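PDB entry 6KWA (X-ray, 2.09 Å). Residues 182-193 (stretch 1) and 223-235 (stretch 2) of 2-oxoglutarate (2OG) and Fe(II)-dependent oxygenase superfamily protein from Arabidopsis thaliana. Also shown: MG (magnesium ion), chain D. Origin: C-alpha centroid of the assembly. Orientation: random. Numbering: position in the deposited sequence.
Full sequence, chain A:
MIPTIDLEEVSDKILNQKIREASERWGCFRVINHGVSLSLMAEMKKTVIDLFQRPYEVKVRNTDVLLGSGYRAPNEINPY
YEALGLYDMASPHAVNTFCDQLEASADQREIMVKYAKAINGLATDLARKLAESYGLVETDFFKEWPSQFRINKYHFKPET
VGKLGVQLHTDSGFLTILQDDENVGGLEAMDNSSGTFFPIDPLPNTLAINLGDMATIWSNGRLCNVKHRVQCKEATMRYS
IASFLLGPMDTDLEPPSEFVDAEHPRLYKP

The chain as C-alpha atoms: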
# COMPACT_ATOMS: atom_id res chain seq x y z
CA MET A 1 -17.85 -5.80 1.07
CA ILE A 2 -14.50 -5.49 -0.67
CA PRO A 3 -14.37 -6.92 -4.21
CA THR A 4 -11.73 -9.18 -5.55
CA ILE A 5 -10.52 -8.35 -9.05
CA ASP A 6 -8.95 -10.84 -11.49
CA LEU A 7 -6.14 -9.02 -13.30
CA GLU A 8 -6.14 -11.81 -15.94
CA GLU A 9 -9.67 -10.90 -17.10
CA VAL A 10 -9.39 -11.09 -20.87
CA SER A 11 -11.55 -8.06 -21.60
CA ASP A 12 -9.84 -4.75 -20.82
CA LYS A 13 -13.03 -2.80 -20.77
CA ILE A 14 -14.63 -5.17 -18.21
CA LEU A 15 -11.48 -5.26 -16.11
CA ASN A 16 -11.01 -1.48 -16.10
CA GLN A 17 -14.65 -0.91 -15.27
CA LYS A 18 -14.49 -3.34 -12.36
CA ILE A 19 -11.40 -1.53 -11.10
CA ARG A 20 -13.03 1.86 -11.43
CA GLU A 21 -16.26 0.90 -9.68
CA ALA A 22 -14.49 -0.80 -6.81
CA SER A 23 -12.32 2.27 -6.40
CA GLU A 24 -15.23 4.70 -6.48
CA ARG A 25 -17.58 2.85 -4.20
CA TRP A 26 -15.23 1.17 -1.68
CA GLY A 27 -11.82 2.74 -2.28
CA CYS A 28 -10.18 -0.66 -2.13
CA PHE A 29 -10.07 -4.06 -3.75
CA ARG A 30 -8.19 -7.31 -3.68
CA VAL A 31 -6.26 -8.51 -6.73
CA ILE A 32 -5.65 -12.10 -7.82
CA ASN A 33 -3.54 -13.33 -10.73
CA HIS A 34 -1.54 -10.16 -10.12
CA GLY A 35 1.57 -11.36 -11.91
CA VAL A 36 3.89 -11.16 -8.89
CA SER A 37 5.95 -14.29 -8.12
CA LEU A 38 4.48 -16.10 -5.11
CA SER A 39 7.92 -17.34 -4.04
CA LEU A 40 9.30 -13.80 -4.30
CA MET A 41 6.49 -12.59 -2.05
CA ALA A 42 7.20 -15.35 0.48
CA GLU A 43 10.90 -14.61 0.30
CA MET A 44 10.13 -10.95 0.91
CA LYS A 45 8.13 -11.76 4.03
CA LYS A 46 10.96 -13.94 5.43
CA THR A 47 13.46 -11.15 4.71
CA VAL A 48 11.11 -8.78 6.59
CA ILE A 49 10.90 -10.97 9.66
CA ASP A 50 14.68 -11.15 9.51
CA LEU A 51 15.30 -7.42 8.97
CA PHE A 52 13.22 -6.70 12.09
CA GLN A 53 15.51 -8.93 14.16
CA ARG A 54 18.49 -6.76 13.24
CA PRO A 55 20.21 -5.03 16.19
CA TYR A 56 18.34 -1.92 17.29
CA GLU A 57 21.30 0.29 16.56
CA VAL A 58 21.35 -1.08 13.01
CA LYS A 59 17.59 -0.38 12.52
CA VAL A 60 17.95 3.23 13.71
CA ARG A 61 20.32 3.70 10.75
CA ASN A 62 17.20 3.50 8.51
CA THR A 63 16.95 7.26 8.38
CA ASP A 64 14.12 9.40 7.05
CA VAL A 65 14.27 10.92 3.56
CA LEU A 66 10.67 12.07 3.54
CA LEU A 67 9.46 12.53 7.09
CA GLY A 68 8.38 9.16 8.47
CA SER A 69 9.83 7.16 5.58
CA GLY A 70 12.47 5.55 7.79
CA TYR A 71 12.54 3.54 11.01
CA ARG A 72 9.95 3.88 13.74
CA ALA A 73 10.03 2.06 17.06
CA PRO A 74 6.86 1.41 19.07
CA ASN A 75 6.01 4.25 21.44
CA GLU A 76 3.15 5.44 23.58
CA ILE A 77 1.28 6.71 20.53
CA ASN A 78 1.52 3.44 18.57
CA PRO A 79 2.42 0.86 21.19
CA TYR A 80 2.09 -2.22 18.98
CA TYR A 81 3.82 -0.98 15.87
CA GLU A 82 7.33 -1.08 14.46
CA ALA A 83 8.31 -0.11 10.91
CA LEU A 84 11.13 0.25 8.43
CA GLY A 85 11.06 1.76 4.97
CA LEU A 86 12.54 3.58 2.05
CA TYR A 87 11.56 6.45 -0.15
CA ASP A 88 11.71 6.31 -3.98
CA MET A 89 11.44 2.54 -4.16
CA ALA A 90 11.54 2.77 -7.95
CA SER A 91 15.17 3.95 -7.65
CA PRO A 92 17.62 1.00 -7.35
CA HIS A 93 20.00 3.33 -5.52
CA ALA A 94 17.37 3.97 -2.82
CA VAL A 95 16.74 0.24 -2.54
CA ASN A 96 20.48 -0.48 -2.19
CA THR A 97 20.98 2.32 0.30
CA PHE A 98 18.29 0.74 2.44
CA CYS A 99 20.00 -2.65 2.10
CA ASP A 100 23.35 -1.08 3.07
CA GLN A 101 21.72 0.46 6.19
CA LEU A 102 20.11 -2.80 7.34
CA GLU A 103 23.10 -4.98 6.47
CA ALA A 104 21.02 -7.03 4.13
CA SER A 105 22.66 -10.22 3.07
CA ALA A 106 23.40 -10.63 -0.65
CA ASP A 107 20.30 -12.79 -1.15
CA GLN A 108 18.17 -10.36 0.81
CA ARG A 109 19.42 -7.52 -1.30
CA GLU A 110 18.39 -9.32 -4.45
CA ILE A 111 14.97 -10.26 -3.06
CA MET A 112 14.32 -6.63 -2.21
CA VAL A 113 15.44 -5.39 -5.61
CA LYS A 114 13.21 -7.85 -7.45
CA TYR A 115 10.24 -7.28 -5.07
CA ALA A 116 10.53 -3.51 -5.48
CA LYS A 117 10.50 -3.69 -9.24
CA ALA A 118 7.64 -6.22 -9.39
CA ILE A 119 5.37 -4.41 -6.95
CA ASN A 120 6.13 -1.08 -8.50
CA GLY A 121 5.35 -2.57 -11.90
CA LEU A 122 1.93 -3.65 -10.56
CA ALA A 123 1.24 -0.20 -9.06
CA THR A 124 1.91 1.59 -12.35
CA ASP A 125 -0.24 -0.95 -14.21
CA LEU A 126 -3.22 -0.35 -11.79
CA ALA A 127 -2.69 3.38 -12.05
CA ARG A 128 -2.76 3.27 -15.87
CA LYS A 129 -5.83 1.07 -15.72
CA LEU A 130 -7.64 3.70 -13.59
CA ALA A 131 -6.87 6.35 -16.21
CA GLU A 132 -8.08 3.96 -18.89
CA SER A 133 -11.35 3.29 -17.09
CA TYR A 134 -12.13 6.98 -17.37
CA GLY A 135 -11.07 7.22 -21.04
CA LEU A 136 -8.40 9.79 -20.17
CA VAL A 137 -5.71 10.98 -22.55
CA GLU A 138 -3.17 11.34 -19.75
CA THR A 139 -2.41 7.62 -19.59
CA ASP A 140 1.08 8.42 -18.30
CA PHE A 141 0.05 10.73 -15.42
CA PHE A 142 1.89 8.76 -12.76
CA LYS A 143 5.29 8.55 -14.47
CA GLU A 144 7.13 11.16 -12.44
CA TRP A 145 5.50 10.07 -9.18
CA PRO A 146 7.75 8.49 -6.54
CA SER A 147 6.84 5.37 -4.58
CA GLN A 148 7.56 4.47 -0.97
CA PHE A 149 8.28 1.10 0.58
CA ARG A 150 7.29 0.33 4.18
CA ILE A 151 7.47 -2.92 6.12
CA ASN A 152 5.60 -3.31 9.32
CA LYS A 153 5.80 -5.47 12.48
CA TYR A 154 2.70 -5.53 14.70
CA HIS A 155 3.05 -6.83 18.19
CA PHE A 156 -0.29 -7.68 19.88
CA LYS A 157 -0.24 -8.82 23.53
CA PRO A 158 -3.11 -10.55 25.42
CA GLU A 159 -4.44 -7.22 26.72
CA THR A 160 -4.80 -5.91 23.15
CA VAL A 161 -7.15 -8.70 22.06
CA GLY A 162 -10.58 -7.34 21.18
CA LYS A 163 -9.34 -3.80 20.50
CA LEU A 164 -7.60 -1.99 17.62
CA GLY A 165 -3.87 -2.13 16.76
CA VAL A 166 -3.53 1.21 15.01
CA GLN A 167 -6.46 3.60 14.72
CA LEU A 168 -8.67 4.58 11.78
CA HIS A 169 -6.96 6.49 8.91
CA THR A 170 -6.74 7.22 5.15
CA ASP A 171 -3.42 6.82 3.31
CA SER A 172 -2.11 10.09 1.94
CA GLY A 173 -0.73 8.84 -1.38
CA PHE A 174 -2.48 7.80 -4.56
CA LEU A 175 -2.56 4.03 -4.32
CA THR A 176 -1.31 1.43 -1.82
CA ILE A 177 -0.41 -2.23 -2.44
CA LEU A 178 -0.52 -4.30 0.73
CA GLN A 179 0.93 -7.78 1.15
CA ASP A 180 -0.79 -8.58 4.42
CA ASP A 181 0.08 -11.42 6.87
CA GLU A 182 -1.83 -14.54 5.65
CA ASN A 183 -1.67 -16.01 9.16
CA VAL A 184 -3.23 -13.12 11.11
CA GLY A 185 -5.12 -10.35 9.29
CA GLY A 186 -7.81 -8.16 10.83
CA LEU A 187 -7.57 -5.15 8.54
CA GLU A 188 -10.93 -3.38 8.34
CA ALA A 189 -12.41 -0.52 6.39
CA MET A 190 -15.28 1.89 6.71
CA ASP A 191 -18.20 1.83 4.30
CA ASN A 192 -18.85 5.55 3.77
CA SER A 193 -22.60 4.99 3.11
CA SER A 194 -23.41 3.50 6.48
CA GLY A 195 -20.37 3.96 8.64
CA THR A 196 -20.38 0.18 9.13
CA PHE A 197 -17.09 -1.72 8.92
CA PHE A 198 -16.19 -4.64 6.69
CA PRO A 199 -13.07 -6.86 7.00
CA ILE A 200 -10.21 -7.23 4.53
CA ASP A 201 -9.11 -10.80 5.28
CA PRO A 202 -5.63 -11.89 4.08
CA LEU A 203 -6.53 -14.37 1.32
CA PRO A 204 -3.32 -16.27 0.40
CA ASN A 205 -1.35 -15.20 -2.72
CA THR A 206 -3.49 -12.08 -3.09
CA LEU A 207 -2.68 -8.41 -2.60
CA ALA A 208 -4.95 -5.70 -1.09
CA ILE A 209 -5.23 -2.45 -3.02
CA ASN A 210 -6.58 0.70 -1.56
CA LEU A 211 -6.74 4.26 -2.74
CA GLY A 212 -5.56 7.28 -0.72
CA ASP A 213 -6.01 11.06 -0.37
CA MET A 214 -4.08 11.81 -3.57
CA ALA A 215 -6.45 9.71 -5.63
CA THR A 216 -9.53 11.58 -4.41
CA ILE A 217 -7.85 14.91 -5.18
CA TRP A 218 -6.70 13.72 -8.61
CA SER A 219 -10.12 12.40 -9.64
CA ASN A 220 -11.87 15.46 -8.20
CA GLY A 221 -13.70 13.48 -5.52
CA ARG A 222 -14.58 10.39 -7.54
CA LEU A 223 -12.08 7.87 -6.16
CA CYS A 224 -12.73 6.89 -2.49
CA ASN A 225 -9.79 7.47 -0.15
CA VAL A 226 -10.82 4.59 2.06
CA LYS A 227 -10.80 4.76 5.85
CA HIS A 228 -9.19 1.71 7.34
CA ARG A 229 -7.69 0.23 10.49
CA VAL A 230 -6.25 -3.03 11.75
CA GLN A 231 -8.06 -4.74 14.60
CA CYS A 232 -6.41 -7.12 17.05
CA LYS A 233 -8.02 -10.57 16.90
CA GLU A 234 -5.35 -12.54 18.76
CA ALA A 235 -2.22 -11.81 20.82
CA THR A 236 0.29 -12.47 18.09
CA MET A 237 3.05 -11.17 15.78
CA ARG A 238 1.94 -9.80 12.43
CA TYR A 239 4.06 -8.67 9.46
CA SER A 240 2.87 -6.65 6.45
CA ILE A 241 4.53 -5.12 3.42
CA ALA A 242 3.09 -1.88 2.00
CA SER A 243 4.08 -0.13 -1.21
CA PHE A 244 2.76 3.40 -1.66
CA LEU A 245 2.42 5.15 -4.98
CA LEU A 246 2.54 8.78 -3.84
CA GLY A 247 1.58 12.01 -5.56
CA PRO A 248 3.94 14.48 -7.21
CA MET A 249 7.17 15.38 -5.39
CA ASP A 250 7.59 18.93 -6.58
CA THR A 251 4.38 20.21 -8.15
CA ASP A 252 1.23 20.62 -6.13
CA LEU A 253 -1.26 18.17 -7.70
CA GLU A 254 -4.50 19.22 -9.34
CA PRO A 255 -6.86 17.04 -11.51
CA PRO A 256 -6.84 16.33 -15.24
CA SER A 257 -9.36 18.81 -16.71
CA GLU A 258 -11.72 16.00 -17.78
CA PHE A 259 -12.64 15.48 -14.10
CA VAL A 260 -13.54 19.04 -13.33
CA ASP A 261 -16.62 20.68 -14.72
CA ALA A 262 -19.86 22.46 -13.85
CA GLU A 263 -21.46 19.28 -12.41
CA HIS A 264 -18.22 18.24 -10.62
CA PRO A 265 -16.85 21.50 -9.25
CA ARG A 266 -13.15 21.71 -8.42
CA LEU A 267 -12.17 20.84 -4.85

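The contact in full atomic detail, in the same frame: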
# COMPACT_ATOMS: atom_id res chain seq x y z
N GLU A 182 -0.81 -13.50 5.90
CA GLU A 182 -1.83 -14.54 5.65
C GLU A 182 -2.28 -15.26 6.92
O GLU A 182 -3.39 -15.79 6.98
CB GLU A 182 -1.34 -15.57 4.63
CG GLU A 182 -0.13 -16.43 5.05
CD GLU A 182 1.19 -15.68 4.95
OE1 GLU A 182 1.22 -14.46 5.24
OE2 GLU A 182 2.21 -16.31 4.55
N ASN A 183 -1.43 -15.26 7.94
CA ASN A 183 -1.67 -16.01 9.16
C ASN A 183 -2.42 -15.24 10.25
O ASN A 183 -2.82 -15.82 11.25
CB ASN A 183 -0.34 -16.51 9.72
CG ASN A 183 0.38 -17.43 8.75
OD1 ASN A 183 -0.23 -18.33 8.17
ND2 ASN A 183 1.68 -17.20 8.55
N VAL A 184 -2.62 -13.93 10.05
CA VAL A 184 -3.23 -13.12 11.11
C VAL A 184 -4.40 -12.26 10.62
O VAL A 184 -5.56 -12.53 10.94
CB VAL A 184 -2.19 -12.19 11.77
CG1 VAL A 184 -2.75 -11.60 13.04
CG2 VAL A 184 -0.88 -12.93 12.06
N GLY A 185 -4.09 -11.22 9.84
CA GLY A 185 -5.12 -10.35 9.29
C GLY A 185 -5.89 -9.55 10.33
O GLY A 185 -5.48 -9.46 11.49
N GLY A 186 -7.01 -8.96 9.92
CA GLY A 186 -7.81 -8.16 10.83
C GLY A 186 -7.98 -6.74 10.34
O GLY A 186 -8.67 -5.93 10.99
N LEU A 187 -7.38 -6.43 9.20
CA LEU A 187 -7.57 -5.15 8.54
C LEU A 187 -9.06 -4.94 8.33
O LEU A 187 -9.78 -5.87 7.97
CB LEU A 187 -6.80 -5.11 7.23
CG LEU A 187 -7.01 -3.92 6.31
CD1 LEU A 187 -6.43 -2.67 6.93
CD2 LEU A 187 -6.30 -4.22 5.01
N GLU A 188 -9.52 -3.71 8.54
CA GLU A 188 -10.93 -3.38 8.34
C GLU A 188 -11.10 -2.00 7.80
O GLU A 188 -10.28 -1.13 8.05
CB GLU A 188 -11.70 -3.44 9.67
CG GLU A 188 -12.48 -4.68 9.93
CD GLU A 188 -13.30 -4.55 11.21
OE1 GLU A 188 -13.05 -3.58 11.97
OE2 GLU A 188 -14.18 -5.41 11.43
N ALA A 189 -12.21 -1.77 7.11
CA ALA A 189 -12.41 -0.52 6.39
C ALA A 189 -13.83 -0.02 6.56
O ALA A 189 -14.77 -0.81 6.65
CB ALA A 189 -12.11 -0.69 4.92
N MET A 190 -13.97 1.30 6.56
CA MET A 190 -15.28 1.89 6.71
C MET A 190 -16.00 2.01 5.37
O MET A 190 -15.42 2.48 4.40
CB MET A 190 -15.17 3.28 7.34
CG MET A 190 -16.52 3.87 7.69
SD MET A 190 -16.37 5.49 8.47
CE MET A 190 -15.63 4.99 10.02
N ASP A 191 -17.23 1.51 5.34
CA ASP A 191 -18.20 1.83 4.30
C ASP A 191 -18.70 3.25 4.53
O ASP A 191 -19.33 3.53 5.55
CB ASP A 191 -19.36 0.82 4.33
CG ASP A 191 -20.39 1.04 3.22
OD1 ASP A 191 -20.49 2.14 2.63
OD2 ASP A 191 -21.13 0.07 2.93
N ASN A 192 -18.42 4.16 3.61
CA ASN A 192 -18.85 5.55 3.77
C ASN A 192 -20.38 5.79 3.66
O ASN A 192 -20.84 6.90 3.93
CB ASN A 192 -18.14 6.44 2.75
CG ASN A 192 -16.73 6.78 3.18
OD1 ASN A 192 -16.38 6.69 4.36
ND2 ASN A 192 -15.91 7.19 2.22
N SER A 193 -21.16 4.78 3.28
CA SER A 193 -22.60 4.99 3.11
C SER A 193 -23.40 4.50 4.29
O SER A 193 -24.63 4.56 4.28
CB SER A 193 -23.13 4.25 1.88
OG SER A 193 -22.24 4.35 0.79
N LEU A 223 -12.70 9.01 -6.82
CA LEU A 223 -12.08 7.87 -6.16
C LEU A 223 -12.20 8.01 -4.63
O LEU A 223 -11.96 9.09 -4.07
CB LEU A 223 -10.63 7.75 -6.62
CG LEU A 223 -10.52 7.53 -8.14
CD1 LEU A 223 -9.07 7.63 -8.62
CD2 LEU A 223 -11.13 6.19 -8.54
N CYS A 224 -12.61 6.94 -3.95
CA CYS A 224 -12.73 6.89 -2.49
C CYS A 224 -11.40 6.71 -1.74
O CYS A 224 -10.72 5.68 -1.90
CB CYS A 224 -13.68 5.78 -2.09
SG CYS A 224 -13.87 5.66 -0.28
N ASN A 225 -10.98 7.70 -0.97
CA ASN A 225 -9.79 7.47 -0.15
C ASN A 225 -10.21 6.71 1.12
O ASN A 225 -10.61 7.30 2.13
CB ASN A 225 -9.09 8.79 0.19
CG ASN A 225 -10.02 9.82 0.83
OD1 ASN A 225 -11.24 9.77 0.64
ND2 ASN A 225 -9.45 10.73 1.62
N VAL A 226 -10.13 5.39 1.06
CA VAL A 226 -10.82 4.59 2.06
C VAL A 226 -10.25 4.73 3.48
O VAL A 226 -9.03 4.85 3.71
CB VAL A 226 -10.83 3.08 1.65
CG1 VAL A 226 -9.43 2.49 1.65
CG2 VAL A 226 -11.80 2.30 2.57
N LYS A 227 -11.17 4.71 4.45
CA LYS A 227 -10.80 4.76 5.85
C LYS A 227 -10.61 3.34 6.33
O LYS A 227 -11.50 2.50 6.21
CB LYS A 227 -11.87 5.45 6.71
CG LYS A 227 -12.22 6.90 6.34
CD LYS A 227 -13.30 7.41 7.30
CE LYS A 227 -13.67 8.87 7.09
NZ LYS A 227 -14.46 9.05 5.82
N HIS A 228 -9.45 3.07 6.90
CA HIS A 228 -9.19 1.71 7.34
C HIS A 228 -8.40 1.64 8.64
O HIS A 228 -7.76 2.61 9.06
CB HIS A 228 -8.45 0.94 6.22
CG HIS A 228 -7.18 1.59 5.76
ND1 HIS A 228 -7.18 2.71 4.96
CD2 HIS A 228 -5.88 1.25 5.95
CE1 HIS A 228 -5.92 3.05 4.69
NE2 HIS A 228 -5.12 2.18 5.28
N ARG A 229 -8.43 0.47 9.26
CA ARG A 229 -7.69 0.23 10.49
C ARG A 229 -7.45 -1.26 10.61
O ARG A 229 -8.14 -2.06 9.97
CB ARG A 229 -8.47 0.70 11.72
CG ARG A 229 -9.91 0.30 11.62
CD ARG A 229 -10.68 0.48 12.90
NE ARG A 229 -11.97 -0.19 12.79
CZ ARG A 229 -12.94 -0.07 13.68
NH1 ARG A 229 -12.77 0.71 14.74
NH2 ARG A 229 -14.10 -0.71 13.51
N VAL A 230 -6.50 -1.63 11.46
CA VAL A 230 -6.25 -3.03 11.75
C VAL A 230 -6.69 -3.32 13.18
O VAL A 230 -6.32 -2.62 14.12
CB VAL A 230 -4.78 -3.42 11.53
CG1 VAL A 230 -3.85 -2.47 12.28
CG2 VAL A 230 -4.55 -4.86 11.95
N GLN A 231 -7.54 -4.33 13.31
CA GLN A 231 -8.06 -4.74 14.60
C GLN A 231 -7.30 -5.94 15.14
O GLN A 231 -6.94 -6.85 14.39
CB GLN A 231 -9.53 -5.09 14.48
CG GLN A 231 -10.46 -4.08 15.08
CD GLN A 231 -11.80 -4.70 15.36
OE1 GLN A 231 -12.14 -5.73 14.79
NE2 GLN A 231 -12.57 -4.07 16.24
N CYS A 232 -7.06 -5.96 16.44
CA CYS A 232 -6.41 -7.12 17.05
C CYS A 232 -7.39 -8.26 17.29
O CYS A 232 -8.38 -8.08 17.99
CB CYS A 232 -5.74 -6.72 18.36
SG CYS A 232 -5.19 -8.15 19.29
N LYS A 233 -7.09 -9.45 16.77
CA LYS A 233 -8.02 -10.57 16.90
C LYS A 233 -7.40 -11.62 17.82
O LYS A 233 -8.11 -12.41 18.45
CB LYS A 233 -8.35 -11.21 15.53
CG LYS A 233 -9.28 -10.40 14.61
CD LYS A 233 -9.61 -11.14 13.29
CE LYS A 233 -8.45 -11.13 12.30
NZ LYS A 233 -8.85 -11.55 10.91
N GLU A 234 -6.07 -11.62 17.90
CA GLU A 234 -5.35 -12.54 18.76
C GLU A 234 -3.98 -11.97 19.14
O GLU A 234 -3.34 -11.32 18.32
CB GLU A 234 -5.21 -13.90 18.09
CG GLU A 234 -4.58 -13.85 16.72
CD GLU A 234 -4.47 -15.21 16.10
OE1 GLU A 234 -5.05 -16.15 16.69
OE2 GLU A 234 -3.80 -15.35 15.06
N ALA A 235 -3.56 -12.21 20.38
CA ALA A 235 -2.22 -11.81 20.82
C ALA A 235 -1.17 -12.55 20.01
O ALA A 235 -0.88 -13.72 20.25
CB ALA A 235 -2.04 -12.07 22.31
MG MG D . -3.08 2.28 5.72
O HOH W 1 -12.97 8.32 2.98

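The two stretches run antiparallel, strand 187-190 beside a strand through His 228, Arg 229 and Val 230, and four backbone hydrogen bonds hold the register. Stretch 2 approaches as a loop. Cys 224 points toward stretch 1, its SG 3.6 Å from Asn 192 ND2. Next, a water accepts from Asn 192 ND2 (3.2 Å) and donates to Asn 225 O (2.7 Å), bridging the two stretches beyond the backbone ladder. Val 226 supplies apolar contact, its CG2 lying 3.8 Å from Ala 189 CB.

Lys 227 offers the first backbone acceptor met along stretch 2: Met 190 N donates to Lys 227 O at 2.8 Å. Lys 227 CD comes 3.8 Å from Met 190 SD, and Lys 227 NZ makes a weak hydrogen bond to Asn 192 OD1 at 3.4 Å.

His 228 pairs with Ala 189 at a non-hydrogen-bonded position, where the CA atoms come within 4.0 Å and Ala 189 CB, a small methyl, sits 4.2 Å from His 228 CB. His 228 uses both nitrogens: ND1 donates to Val 226 O at 3.1 Å, and NE2 binds the magnesium ion at 2.1 Å.

Arg 229 and Glu 188 form the hydrogen-bonded pair, Glu 188 N to Arg 229 O at 2.6 Å and Arg 229 N to Glu 188 O at 2.7 Å. Their side chains share a sheet face, and opposite charges meet in a salt bridge, Glu 188 OE1 to Arg 229 NH2 at 3.4 Å, whose hydrogen bond is weak. Val 230 pairs with Leu 187, returning to the face of Ala 189 and His 228.

Gln 231 N donates to Gly 186 O at 3.0 Å. Glycine is required here: an ideal CB on Gly 186 would fall 2.5 Å from Gln 231 O. Beyond, Lys 233 reaches back, NZ weakly hydrogen-bonded to Val 184 O at 3.4 Å.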